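Side-chain contacts in 3-oxoacyl-[acyl-carrier-protein] synthase (Arabidopsis thaliana, PDB 2IX4), which condenses fatty acyl-ACP with malonyl-ACP in mitochondria, lengthening saturated acyl chains by two carbons with loss of carbon dioxide: residues N87-A92 with S159-M164; E98-A103 with M164-Q169; H184-A189 with G253-E258; D188-I193 with A272-Y277. All coordinates share one frame; numbering follows the deposited sequence.

Interaction 1: residues N87-A92 with S159-M164; sequences NFIGYA and SGHVSM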
loop_
_atom_site.group_PDB
_atom_site.type_symbol
_atom_site.label_atom_id
_atom_site.label_comp_id
_atom_site.label_asym_id
_atom_site.label_seq_id
_atom_site.Cartn_x
_atom_site.Cartn_y
_atom_site.Cartn_z
ATOM N N ASN A 87 -14.330 4.681 -8.427
ATOM C CA ASN A 87 -13.799 5.761 -9.255
ATOM C C ASN A 87 -12.277 5.784 -9.378
ATOM O O ASN A 87 -11.754 6.006 -10.470
ATOM C CB ASN A 87 -14.346 7.117 -8.802
ATOM C CG ASN A 87 -15.818 7.293 -9.141
ATOM O OD1 ASN A 87 -16.596 6.339 -9.103
ATOM N ND2 ASN A 87 -16.204 8.515 -9.474
ATOM N N PHE A 88 -11.574 5.525 -8.275
ATOM C CA PHE A 88 -10.110 5.478 -8.306
ATOM C C PHE A 88 -9.582 4.390 -9.248
ATOM O O PHE A 88 -8.555 4.576 -9.901
ATOM C CB PHE A 88 -9.510 5.372 -6.892
ATOM C CG PHE A 88 -9.580 3.995 -6.280
ATOM C CD1 PHE A 88 -8.464 3.164 -6.286
ATOM C CD2 PHE A 88 -10.745 3.543 -5.664
ATOM C CE1 PHE A 88 -8.510 1.899 -5.707
ATOM C CE2 PHE A 88 -10.801 2.276 -5.079
ATOM C CZ PHE A 88 -9.683 1.454 -5.101
ATOM N N ILE A 89 -10.307 3.278 -9.339
ATOM C CA ILE A 89 -9.943 2.194 -10.255
ATOM C C ILE A 89 -10.123 2.615 -11.722
ATOM O O ILE A 89 -9.257 2.350 -12.562
ATOM C CB ILE A 89 -10.715 0.883 -9.946
ATOM C CG1 ILE A 89 -10.375 0.380 -8.539
ATOM C CG2 ILE A 89 -10.402 -0.199 -10.992
ATOM C CD1 ILE A 89 -11.336 -0.670 -7.988
ATOM N N GLY A 90 -11.239 3.280 -12.017
ATOM C CA GLY A 90 -11.529 3.763 -13.370
ATOM C C GLY A 90 -10.542 4.803 -13.875
ATOM O O GLY A 90 -10.175 4.796 -15.055
ATOM N N TYR A 91 -10.117 5.698 -12.983
ATOM C CA TYR A 91 -9.114 6.714 -13.316
ATOM C C TYR A 91 -7.791 6.071 -13.729
ATOM O O TYR A 91 -7.188 6.464 -14.730
ATOM C CB TYR A 91 -8.869 7.668 -12.139
ATOM C CG TYR A 91 -10.022 8.582 -11.774
ATOM C CD1 TYR A 91 -10.043 9.226 -10.539
ATOM C CD2 TYR A 91 -11.091 8.800 -12.649
ATOM C CE1 TYR A 91 -11.082 10.066 -10.187
ATOM C CE2 TYR A 91 -12.146 9.637 -12.300
ATOM C CZ TYR A 91 -12.132 10.266 -11.065
ATOM O OH TYR A 91 -13.163 11.096 -10.699
ATOM N N ALA A 92 -7.363 5.077 -12.952
ATOM C CA ALA A 92 -6.108 4.373 -13.185
ATOM C C ALA A 92 -6.142 3.596 -14.492
ATOM O O ALA A 92 -5.176 3.618 -15.245
ATOM C CB ALA A 92 -5.796 3.445 -12.023
ATOM N N SER A 159 -4.186 -1.878 -9.629
ATOM C CA SER A 159 -3.211 -2.809 -10.210
ATOM C C SER A 159 -3.860 -4.095 -10.703
ATOM O O SER A 159 -3.516 -4.593 -11.776
ATOM C CB SER A 159 -2.120 -3.161 -9.195
ATOM O OG SER A 159 -1.330 -2.035 -8.888
ATOM N N GLY A 160 -4.788 -4.632 -9.908
ATOM C CA GLY A 160 -5.520 -5.843 -10.260
ATOM C C GLY A 160 -6.305 -5.698 -11.551
ATOM O O GLY A 160 -6.228 -6.559 -12.430
ATOM N N HIS A 161 -7.050 -4.599 -11.668
ATOM C CA HIS A 161 -7.884 -4.350 -12.849
ATOM C C HIS A 161 -7.071 -4.054 -14.107
ATOM O O HIS A 161 -7.456 -4.458 -15.204
ATOM C CB HIS A 161 -8.876 -3.224 -12.575
ATOM C CG HIS A 161 -10.010 -3.628 -11.688
ATOM N ND1 HIS A 161 -11.253 -3.963 -12.178
ATOM C CD2 HIS A 161 -10.087 -3.763 -10.343
ATOM C CE1 HIS A 161 -12.049 -4.277 -11.173
ATOM N NE2 HIS A 161 -11.365 -4.166 -10.048
ATOM N N VAL A 162 -5.955 -3.345 -13.946
ATOM C CA VAL A 162 -5.046 -3.064 -15.062
ATOM C C VAL A 162 -4.396 -4.356 -15.576
ATOM O O VAL A 162 -4.441 -4.640 -16.774
ATOM C CB VAL A 162 -3.983 -1.981 -14.696
ATOM C CG1 VAL A 162 -2.940 -1.825 -15.806
ATOM C CG2 VAL A 162 -4.662 -0.639 -14.427
ATOM N N SER A 163 -3.825 -5.146 -14.665
ATOM C CA SER A 163 -3.194 -6.419 -15.029
ATOM C C SER A 163 -4.164 -7.364 -15.732
ATOM O O SER A 163 -3.808 -7.987 -16.730
ATOM C CB SER A 163 -2.592 -7.101 -13.800
ATOM O OG SER A 163 -3.589 -7.372 -12.836
ATOM N N MET A 164 -5.386 -7.454 -15.206
ATOM C CA MET A 164 -6.452 -8.268 -15.804
ATOM C C MET A 164 -6.807 -7.837 -17.223
ATOM O O MET A 164 -6.982 -8.681 -18.106
ATOM C CB MET A 164 -7.718 -8.212 -14.949
ATOM C CG MET A 164 -7.754 -9.170 -13.772
ATOM S SD MET A 164 -9.256 -8.956 -12.780
ATOM C CE MET A 164 -10.526 -9.396 -13.965
#

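Interaction 2: residues E98-A103 with M164-Q169; sequences EALRDA and MKYGFQ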
loop_
_atom_site.group_PDB
_atom_site.type_symbol
_atom_site.label_atom_id
_atom_site.label_comp_id
_atom_site.label_asym_id
_atom_site.label_seq_id
_atom_site.Cartn_x
_atom_site.Cartn_y
_atom_site.Cartn_z
ATOM N N GLU A 98 -3.981 5.002 -21.781
ATOM C CA GLU A 98 -3.299 6.065 -22.517
ATOM C C GLU A 98 -1.788 5.840 -22.524
ATOM O O GLU A 98 -1.154 5.911 -23.579
ATOM C CB GLU A 98 -3.629 7.443 -21.931
ATOM C CG GLU A 98 -3.022 8.602 -22.718
ATOM C CD GLU A 98 -3.074 9.938 -21.989
ATOM O OE1 GLU A 98 -3.617 10.010 -20.863
ATOM O OE2 GLU A 98 -2.564 10.923 -22.559
ATOM N N ALA A 99 -1.225 5.570 -21.345
ATOM C CA ALA A 99 0.209 5.312 -21.198
ATOM C C ALA A 99 0.692 4.141 -22.058
ATOM O O ALA A 99 1.710 4.250 -22.742
ATOM C CB ALA A 99 0.563 5.084 -19.728
ATOM N N LEU A 100 -0.045 3.033 -22.028
ATOM C CA LEU A 100 0.322 1.833 -22.786
ATOM C C LEU A 100 0.230 2.025 -24.299
ATOM O O LEU A 100 1.063 1.505 -25.050
ATOM C CB LEU A 100 -0.515 0.628 -22.340
ATOM C CG LEU A 100 -0.166 0.057 -20.959
ATOM C CD1 LEU A 100 -1.328 -0.748 -20.403
ATOM C CD2 LEU A 100 1.108 -0.786 -21.010
ATOM N N ARG A 101 -0.780 2.768 -24.744
ATOM C CA ARG A 101 -0.926 3.074 -26.168
ATOM C C ARG A 101 0.147 4.062 -26.629
ATOM O O ARG A 101 0.669 3.946 -27.738
ATOM C CB ARG A 101 -2.338 3.572 -26.481
ATOM C CG ARG A 101 -3.375 2.468 -26.348
ATOM C CD ARG A 101 -4.776 2.907 -26.721
ATOM N NE ARG A 101 -5.743 1.860 -26.394
ATOM C CZ ARG A 101 -6.075 0.854 -27.200
ATOM N NH1 ARG A 101 -5.540 0.744 -28.411
ATOM N NH2 ARG A 101 -6.960 -0.047 -26.794
ATOM N N ASP A 102 0.485 5.008 -25.753
ATOM C CA ASP A 102 1.611 5.926 -25.955
ATOM C C ASP A 102 2.929 5.153 -26.106
ATOM O O ASP A 102 3.727 5.443 -27.002
ATOM C CB ASP A 102 1.692 6.914 -24.785
ATOM C CG ASP A 102 2.736 8.002 -24.989
ATOM O OD1 ASP A 102 2.982 8.413 -26.143
ATOM O OD2 ASP A 102 3.293 8.469 -23.973
ATOM N N ALA A 103 3.133 4.164 -25.236
ATOM C CA ALA A 103 4.317 3.300 -25.265
ATOM C C ALA A 103 4.258 2.238 -26.364
ATOM O O ALA A 103 5.249 1.543 -26.614
ATOM C CB ALA A 103 4.515 2.639 -23.905
ATOM N N MET A 164 -5.386 -7.454 -15.206
ATOM C CA MET A 164 -6.452 -8.268 -15.804
ATOM C C MET A 164 -6.807 -7.837 -17.223
ATOM O O MET A 164 -6.982 -8.681 -18.106
ATOM C CB MET A 164 -7.718 -8.212 -14.949
ATOM C CG MET A 164 -7.754 -9.170 -13.772
ATOM S SD MET A 164 -9.256 -8.956 -12.780
ATOM C CE MET A 164 -10.526 -9.396 -13.965
ATOM N N LYS A 165 -6.926 -6.527 -17.435
ATOM C CA LYS A 165 -7.351 -5.994 -18.728
ATOM C C LYS A 165 -6.372 -6.352 -19.849
ATOM O O LYS A 165 -6.786 -6.671 -20.965
ATOM C CB LYS A 165 -7.557 -4.474 -18.653
ATOM C CG LYS A 165 -8.120 -3.850 -19.936
ATOM C CD LYS A 165 -8.435 -2.369 -19.751
ATOM C CE LYS A 165 -8.761 -1.683 -21.078
ATOM N NZ LYS A 165 -9.992 -2.234 -21.727
ATOM N N TYR A 166 -5.079 -6.323 -19.536
ATOM C CA TYR A 166 -4.037 -6.496 -20.549
ATOM C C TYR A 166 -3.307 -7.841 -20.462
ATOM O O TYR A 166 -2.479 -8.157 -21.316
ATOM C CB TYR A 166 -3.054 -5.324 -20.488
ATOM C CG TYR A 166 -3.733 -3.979 -20.584
ATOM C CD1 TYR A 166 -3.979 -3.217 -19.443
ATOM C CD2 TYR A 166 -4.163 -3.481 -21.815
ATOM C CE1 TYR A 166 -4.617 -1.987 -19.523
ATOM C CE2 TYR A 166 -4.802 -2.252 -21.907
ATOM C CZ TYR A 166 -5.026 -1.513 -20.759
ATOM O OH TYR A 166 -5.662 -0.300 -20.846
ATOM N N GLY A 167 -3.632 -8.629 -19.440
ATOM C CA GLY A 167 -3.028 -9.944 -19.252
ATOM C C GLY A 167 -1.613 -9.856 -18.715
ATOM O O GLY A 167 -0.780 -10.710 -19.011
ATOM N N PHE A 168 -1.346 -8.822 -17.923
ATOM C CA PHE A 168 -0.006 -8.585 -17.392
ATOM C C PHE A 168 0.255 -9.458 -16.169
ATOM O O PHE A 168 -0.419 -9.319 -15.142
ATOM C CB PHE A 168 0.204 -7.096 -17.071
ATOM C CG PHE A 168 0.231 -6.198 -18.288
ATOM C CD1 PHE A 168 -0.066 -4.846 -18.168
ATOM C CD2 PHE A 168 0.549 -6.703 -19.552
ATOM C CE1 PHE A 168 -0.039 -4.001 -19.280
ATOM C CE2 PHE A 168 0.574 -5.870 -20.673
ATOM C CZ PHE A 168 0.280 -4.515 -20.536
ATOM N N GLN A 169 1.239 -10.350 -16.285
ATOM C CA GLN A 169 1.484 -11.380 -15.272
ATOM C C GLN A 169 2.828 -11.234 -14.552
ATOM O O GLN A 169 3.271 -12.151 -13.853
ATOM C CB GLN A 169 1.341 -12.775 -15.885
ATOM C CG GLN A 169 -0.049 -13.057 -16.441
ATOM C CD GLN A 169 -0.054 -14.177 -17.459
ATOM O OE1 GLN A 169 0.124 -15.341 -17.113
ATOM N NE2 GLN A 169 -0.271 -13.829 -18.722
#

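Interaction 3: residues H184-A189 with G253-E258; sequences HSIGDA and GVIVLE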
loop_
_atom_site.group_PDB
_atom_site.type_symbol
_atom_site.label_atom_id
_atom_site.label_comp_id
_atom_site.label_asym_id
_atom_site.label_seq_id
_atom_site.Cartn_x
_atom_site.Cartn_y
_atom_site.Cartn_z
ATOM N N HIS A 184 6.257 6.380 -4.521
ATOM C CA HIS A 184 6.744 5.069 -4.093
ATOM C C HIS A 184 6.327 3.945 -5.041
ATOM O O HIS A 184 7.093 3.011 -5.259
ATOM C CB HIS A 184 6.281 4.745 -2.672
ATOM C CG HIS A 184 6.954 5.560 -1.613
ATOM N ND1 HIS A 184 8.183 5.228 -1.085
ATOM C CD2 HIS A 184 6.562 6.685 -0.970
ATOM C CE1 HIS A 184 8.520 6.116 -0.165
ATOM N NE2 HIS A 184 7.551 7.007 -0.073
ATOM N N SER A 185 5.120 4.030 -5.602
ATOM C CA SER A 185 4.652 3.012 -6.542
ATOM C C SER A 185 5.542 2.968 -7.783
ATOM O O SER A 185 5.918 1.888 -8.250
ATOM C CB SER A 185 3.188 3.249 -6.931
ATOM O OG SER A 185 2.301 2.836 -5.899
ATOM N N ILE A 186 5.876 4.147 -8.301
ATOM C CA ILE A 186 6.782 4.292 -9.442
ATOM C C ILE A 186 8.197 3.840 -9.062
ATOM O O ILE A 186 8.850 3.111 -9.811
ATOM C CB ILE A 186 6.786 5.757 -9.971
ATOM C CG1 ILE A 186 5.511 6.033 -10.777
ATOM C CG2 ILE A 186 8.030 6.039 -10.825
ATOM C CD1 ILE A 186 5.201 7.511 -10.994
ATOM N N GLY A 187 8.651 4.266 -7.887
ATOM C CA GLY A 187 9.979 3.920 -7.399
ATOM C C GLY A 187 10.177 2.435 -7.162
ATOM O O GLY A 187 11.205 1.875 -7.548
ATOM N N ASP A 188 9.199 1.796 -6.523
ATOM C CA ASP A 188 9.243 0.354 -6.279
ATOM C C ASP A 188 9.285 -0.425 -7.588
ATOM O O ASP A 188 10.005 -1.411 -7.699
ATOM C CB ASP A 188 8.039 -0.103 -5.454
ATOM C CG ASP A 188 8.120 0.327 -3.997
ATOM O OD1 ASP A 188 9.194 0.771 -3.542
ATOM O OD2 ASP A 188 7.095 0.199 -3.300
ATOM N N ALA A 189 8.502 0.024 -8.566
ATOM C CA ALA A 189 8.458 -0.593 -9.895
ATOM C C ALA A 189 9.806 -0.490 -10.612
ATOM O O ALA A 189 10.219 -1.416 -11.319
ATOM C CB ALA A 189 7.363 0.046 -10.727
ATOM N N GLY A 253 -2.213 9.380 -12.378
ATOM C CA GLY A 253 -1.056 9.470 -13.253
ATOM C C GLY A 253 -0.457 8.087 -13.383
ATOM O O GLY A 253 -0.232 7.402 -12.385
ATOM N N VAL A 254 -0.229 7.661 -14.617
ATOM C CA VAL A 254 0.353 6.353 -14.877
ATOM C C VAL A 254 1.437 6.479 -15.944
ATOM O O VAL A 254 1.237 7.130 -16.977
ATOM C CB VAL A 254 -0.726 5.315 -15.306
ATOM C CG1 VAL A 254 -0.083 4.020 -15.771
ATOM C CG2 VAL A 254 -1.705 5.036 -14.161
ATOM N N ILE A 255 2.590 5.871 -15.677
ATOM C CA ILE A 255 3.671 5.810 -16.661
ATOM C C ILE A 255 4.045 4.374 -16.998
ATOM O O ILE A 255 3.800 3.453 -16.210
ATOM C CB ILE A 255 4.943 6.585 -16.202
ATOM C CG1 ILE A 255 5.533 5.982 -14.921
ATOM C CG2 ILE A 255 4.630 8.062 -16.025
ATOM C CD1 ILE A 255 6.828 6.632 -14.462
ATOM N N VAL A 256 4.624 4.190 -18.181
ATOM C CA VAL A 256 5.217 2.915 -18.553
ATOM C C VAL A 256 6.722 3.027 -18.340
ATOM O O VAL A 256 7.400 3.815 -19.003
ATOM C CB VAL A 256 4.895 2.512 -20.012
ATOM C CG1 VAL A 256 5.614 1.220 -20.386
ATOM C CG2 VAL A 256 3.394 2.348 -20.200
ATOM N N LEU A 257 7.220 2.263 -17.376
ATOM C CA LEU A 257 8.644 2.131 -17.141
ATOM C C LEU A 257 9.121 0.865 -17.831
ATOM O O LEU A 257 8.407 -0.140 -17.849
ATOM C CB LEU A 257 8.922 2.021 -15.645
ATOM C CG LEU A 257 8.630 3.220 -14.746
ATOM C CD1 LEU A 257 8.479 2.756 -13.312
ATOM C CD2 LEU A 257 9.734 4.271 -14.868
ATOM N N GLU A 258 10.314 0.912 -18.416
ATOM C CA GLU A 258 10.916 -0.299 -18.960
ATOM C C GLU A 258 12.433 -0.257 -19.021
ATOM O O GLU A 258 13.041 0.812 -19.087
ATOM C CB GLU A 258 10.297 -0.706 -20.312
ATOM C CG GLU A 258 10.618 0.148 -21.502
ATOM C CD GLU A 258 9.921 -0.353 -22.767
ATOM O OE1 GLU A 258 10.352 -1.375 -23.349
ATOM O OE2 GLU A 258 8.935 0.282 -23.190
#

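Interaction 4: residues D188-I193 with A272-Y277; sequences DATRMI and AELCGY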
loop_
_atom_site.group_PDB
_atom_site.type_symbol
_atom_site.label_atom_id
_atom_site.label_comp_id
_atom_site.label_asym_id
_atom_site.label_seq_id
_atom_site.Cartn_x
_atom_site.Cartn_y
_atom_site.Cartn_z
ATOM N N ASP A 188 9.199 1.796 -6.523
ATOM C CA ASP A 188 9.243 0.354 -6.279
ATOM C C ASP A 188 9.285 -0.425 -7.588
ATOM O O ASP A 188 10.005 -1.411 -7.699
ATOM C CB ASP A 188 8.039 -0.103 -5.454
ATOM C CG ASP A 188 8.120 0.327 -3.997
ATOM O OD1 ASP A 188 9.194 0.771 -3.542
ATOM O OD2 ASP A 188 7.095 0.199 -3.300
ATOM N N ALA A 189 8.502 0.024 -8.566
ATOM C CA ALA A 189 8.458 -0.593 -9.895
ATOM C C ALA A 189 9.806 -0.490 -10.612
ATOM O O ALA A 189 10.219 -1.416 -11.319
ATOM C CB ALA A 189 7.363 0.046 -10.727
ATOM N N THR A 190 10.476 0.643 -10.427
ATOM C CA THR A 190 11.833 0.856 -10.929
ATOM C C THR A 190 12.812 -0.161 -10.329
ATOM O O THR A 190 13.558 -0.812 -11.065
ATOM C CB THR A 190 12.294 2.302 -10.650
ATOM O OG1 THR A 190 11.411 3.206 -11.320
ATOM C CG2 THR A 190 13.720 2.544 -11.139
ATOM N N ARG A 191 12.790 -0.304 -9.001
ATOM C CA ARG A 191 13.619 -1.300 -8.305
ATOM C C ARG A 191 13.406 -2.718 -8.837
ATOM O O ARG A 191 14.357 -3.495 -8.944
ATOM C CB ARG A 191 13.351 -1.280 -6.797
ATOM C CG ARG A 191 13.842 -0.042 -6.068
ATOM C CD ARG A 191 15.337 -0.104 -5.760
ATOM N NE ARG A 191 15.793 1.107 -5.078
ATOM C CZ ARG A 191 16.102 2.248 -5.692
ATOM N NH1 ARG A 191 16.019 2.349 -7.015
ATOM N NH2 ARG A 191 16.502 3.292 -4.978
ATOM N N MET A 192 12.158 -3.043 -9.167
ATOM C CA MET A 192 11.807 -4.350 -9.720
ATOM C C MET A 192 12.414 -4.589 -11.105
ATOM O O MET A 192 12.914 -5.679 -11.381
ATOM C CB MET A 192 10.286 -4.539 -9.758
ATOM C CG MET A 192 9.647 -4.646 -8.379
ATOM S SD MET A 192 7.841 -4.592 -8.373
ATOM C CE MET A 192 7.541 -4.461 -6.611
ATOM N N ILE A 193 12.366 -3.580 -11.970
ATOM C CA ILE A 193 12.998 -3.675 -13.292
ATOM C C ILE A 193 14.520 -3.774 -13.147
ATOM O O ILE A 193 15.167 -4.573 -13.828
ATOM C CB ILE A 193 12.597 -2.495 -14.221
ATOM C CG1 ILE A 193 11.079 -2.489 -14.450
ATOM C CG2 ILE A 193 13.332 -2.583 -15.563
ATOM C CD1 ILE A 193 10.528 -1.206 -15.051
ATOM N N ALA A 272 12.631 9.877 -20.918
ATOM C CA ALA A 272 13.683 10.163 -19.947
ATOM C C ALA A 272 14.098 8.883 -19.231
ATOM O O ALA A 272 13.452 7.848 -19.383
ATOM C CB ALA A 272 13.199 11.202 -18.924
ATOM N N GLU A 273 15.179 8.964 -18.457
ATOM C CA GLU A 273 15.602 7.882 -17.581
ATOM C C GLU A 273 15.231 8.241 -16.146
ATOM O O GLU A 273 15.328 9.406 -15.751
ATOM C CB GLU A 273 17.116 7.662 -17.695
ATOM C CG GLU A 273 17.664 6.538 -16.813
ATOM C CD GLU A 273 19.177 6.392 -16.867
ATOM O OE1 GLU A 273 19.859 7.260 -17.453
ATOM O OE2 GLU A 273 19.690 5.397 -16.312
ATOM N N LEU A 274 14.793 7.250 -15.376
ATOM C CA LEU A 274 14.610 7.434 -13.941
ATOM C C LEU A 274 15.919 7.054 -13.252
ATOM O O LEU A 274 16.310 5.885 -13.255
ATOM C CB LEU A 274 13.442 6.592 -13.421
ATOM C CG LEU A 274 12.760 7.067 -12.131
ATOM C CD1 LEU A 274 11.404 6.398 -12.002
ATOM C CD2 LEU A 274 13.596 6.823 -10.881
ATOM N N CYS A 275 16.580 8.052 -12.668
ATOM C CA CYS A 275 17.948 7.916 -12.165
ATOM C C CYS A 275 18.056 7.884 -10.648
ATOM O O CYS A 275 19.076 7.453 -10.103
ATOM C CB CYS A 275 18.819 9.060 -12.696
ATOM S SG CYS A 275 18.974 9.100 -14.491
ATOM N N GLY A 276 17.016 8.351 -9.969
ATOM C CA GLY A 276 17.047 8.439 -8.517
ATOM C C GLY A 276 15.698 8.215 -7.879
ATOM O O GLY A 276 14.686 8.741 -8.343
ATOM N N TYR A 277 15.703 7.420 -6.814
ATOM C CA TYR A 277 14.521 7.154 -6.001
ATOM C C TYR A 277 14.939 7.250 -4.537
ATOM O O TYR A 277 15.311 6.255 -3.914
ATOM C CB TYR A 277 13.939 5.778 -6.356
ATOM C CG TYR A 277 12.806 5.252 -5.484
ATOM C CD1 TYR A 277 11.789 6.091 -5.009
ATOM C CD2 TYR A 277 12.736 3.893 -5.169
ATOM C CE1 TYR A 277 10.749 5.588 -4.218
ATOM C CE2 TYR A 277 11.702 3.384 -4.391
ATOM C CZ TYR A 277 10.714 4.233 -3.922
ATOM O OH TYR A 277 9.696 3.711 -3.151
#

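Interaction 1: residues N87-A92 with S159-M164
Ile89 lies against one face of the His161 imidazole, and this methyl-on-ring contact carries most of the meeting between helices 87-102 and 157-166 at this level. Its CG2 stands 3.8 Å from the ring centroid, 25° off the normal, which meets the criterion for a CH-pi interaction. The methyl is displaced toward the rim on the CB side: its nearest ring atom is His161 CG, at 3.5 Å from Ile89 CG2. The other branch goes further, Ile89 CD1 passing the far rim at 4.1 Å from His161 NE2, so that of the two methyls CG2 alone lies over the face. Ile89 achieves this by placing CG1 anti to its carbonyl carbon (chi1 -62°), which leaves CG2 trans to the backbone N and projecting from the helix surface at the partner. The backbones approach closely here, Ile89 CA and His161 CA being 7.3 Å apart.

Ala92, a turn on from Ile89, and Val162, next to His161, meet much more loosely. The nearest approach is 4.4 Å, from the carbonyl Ala92 O to Val162 CG2. Both side chains also touch Ile120 of strand 116-122, so the two helices share the surface beneath them. The His161 side chain additionally packs on Ile286 of the second subunit, which brings this helix pair to the dimer interface. The pair belongs to an outer helical layer of the five-layered alpha-beta-alpha-beta-alpha thiolase fold.

Interaction 2: residues E98-A103 with M164-Q169
The two backbones stay apart, their closest pair being Leu100 CA and Tyr166 CA at 9.7 Å, and side chains bridge the gap. Segment 98-103 lies toward the C-terminal end of helix 87-102, whereas 164-169 covers the C-terminal end of helix 157-166 and its exit. Gly167 turns the chain with a positive phi of 76°, and Phe168 N makes a probable hydrogen bond to Ser163 O. These features are consistent with a Schellman-type helix end, which brings Phe168 back beneath Tyr166.

Leu100, its CG anti to the carbonyl carbon, points both methyls at this end. CD1 sits over the middle of the Tyr166 ring, 3.7 Å from its centroid and 13° off the normal, a CH-pi contact, while Lys165 CG covers the opposite face. The same Leu100 CD1 meets the edge of the other ring, 3.7 Å from Phe168 CE1, and Leu100 CD2 is 3.8 Å from Phe168 CZ. This lies in the outer helical layer of the thiolase fold, where Leu100 and Phe168 both rest on Val202 of strand 200-207. Tyr166 CB lies 3.4 Å above the Phe168 ring, so the root of the tyrosine, not its ring, covers Phe168. Tyr166 OH hydrogen-bonds to Asp97 OD2. With an alanine in place of Tyr166, Leu100 CD1 would probably lose the flat surface it rests on, and Asp97 its phenol partner. Gln169 NE2 donates a nearly straight bond (168°) to Gly167 O.

Interaction 3: residues H184-A189 with G253-E258
Ile186 O accepts a hydrogen bond from Thr190 OG1, a turn on in the helix, and Leu257 CD1 of the strand touches the same oxygen, 3.5 Å from Ile186 O. Helix 184-189 runs almost along strand 253-258, the axes 9.9 Å apart and 16° from parallel, yet the isoleucine and its two strand partners cross at about right angles.

Ile186 meets Ile255 through both branches, its CG2 and its CD1 each lying 3.9 Å from Ile255 CD1. On Ile255, CG1 takes the crowded position between backbone N and carbonyl carbon (chi1 62°), which carries CD1 up to the helix. Leu257 CD1 fits between Ile186 and Ala189, 3.9 Å from Ala189 CB. A glycine in place of Ile186 would probably leave Ile255 CD1 without its main cover from this helix and open a gap beside Leu257.

Val254 and Val256 of the same strand touch helix 87-102, so the sheet is covered by helices on both faces, as in the layered thiolase fold. With methyls supplying the side-chain contacts and the Ile186 carbonyl already bonded within its helix, the fit probably rests on shape rather than on directional bonds.

Interaction 4: residues D188-I193 with A272-Y277
Helix 188-193 crosses strand 272-277 steeply, the axes 9.6 Å apart at closest with 118° between their directions, and the backbones come nearest at Thr190 CA and Leu274 CA, 7.7 Å apart. Tyr277 makes the most extensive contact. Its CG lies anti to the backbone N (chi1 172°), which sends the ring across the helix surface until Tyr277 OH is 3.0 Å from Asp188 OD1. The carboxylate plane stands nearly upright to the ring plane. This hydroxyl is also within hydrogen-bonding reach of His184 ND1, and the other carboxylate oxygen, Asp188 OD2, bonds to His173 of the second subunit.

Leu274 and Tyr277 both face the helix although two residues separate them. The reason lies in the strand: Cys275 and Gly276 together oppose Leu427, a classic beta bulge in the pairing with strand 422-429. The extra residue restores Tyr277 to the helix-facing side of the sheet, in the core of the thiolase fold.

Arg191 is bent at chi2 and lays its guanidinium against the ring's edge. Tyr277 CD2 stands 3.7 Å from the guanidinium plane, over its centre, and 3.8 Å from Arg191 CZ, with the two planes 67° apart. The charge is answered by Asp197 of the second subunit through a salt bridge, with a cation-pi contact to Phe195 of that subunit. Gln306 OE1 accepts from both Arg191 NH2 and Tyr277 N, tying the arginine to the strand. On the flank, Leu274 CD1 packs 3.3 Å from Thr190 OG1, a hydroxyl hydrogen-bonded to Ile186 O.

How the interactions relate
All four contacts are buried, but they use different layers. Interactions 1 and 2 join the same two helices, 87-102 and 157-166, on the outer side of the sheet, with methyls against aromatic rings. Interaction 3 sits on the other face of strand 251-259 and its side-chain contacts are aliphatic throughout; the opposite face of that strand carries the helix of interactions 1 and 2, through Ala92 and Ala99. Interaction 4 shares helix 181-195 with interaction 3, their centres about 7 Å apart, yet adds polar and charged groups. All four lie near the second subunit, but in interaction 4 Arg191 and Asp188 make polar bonds to it.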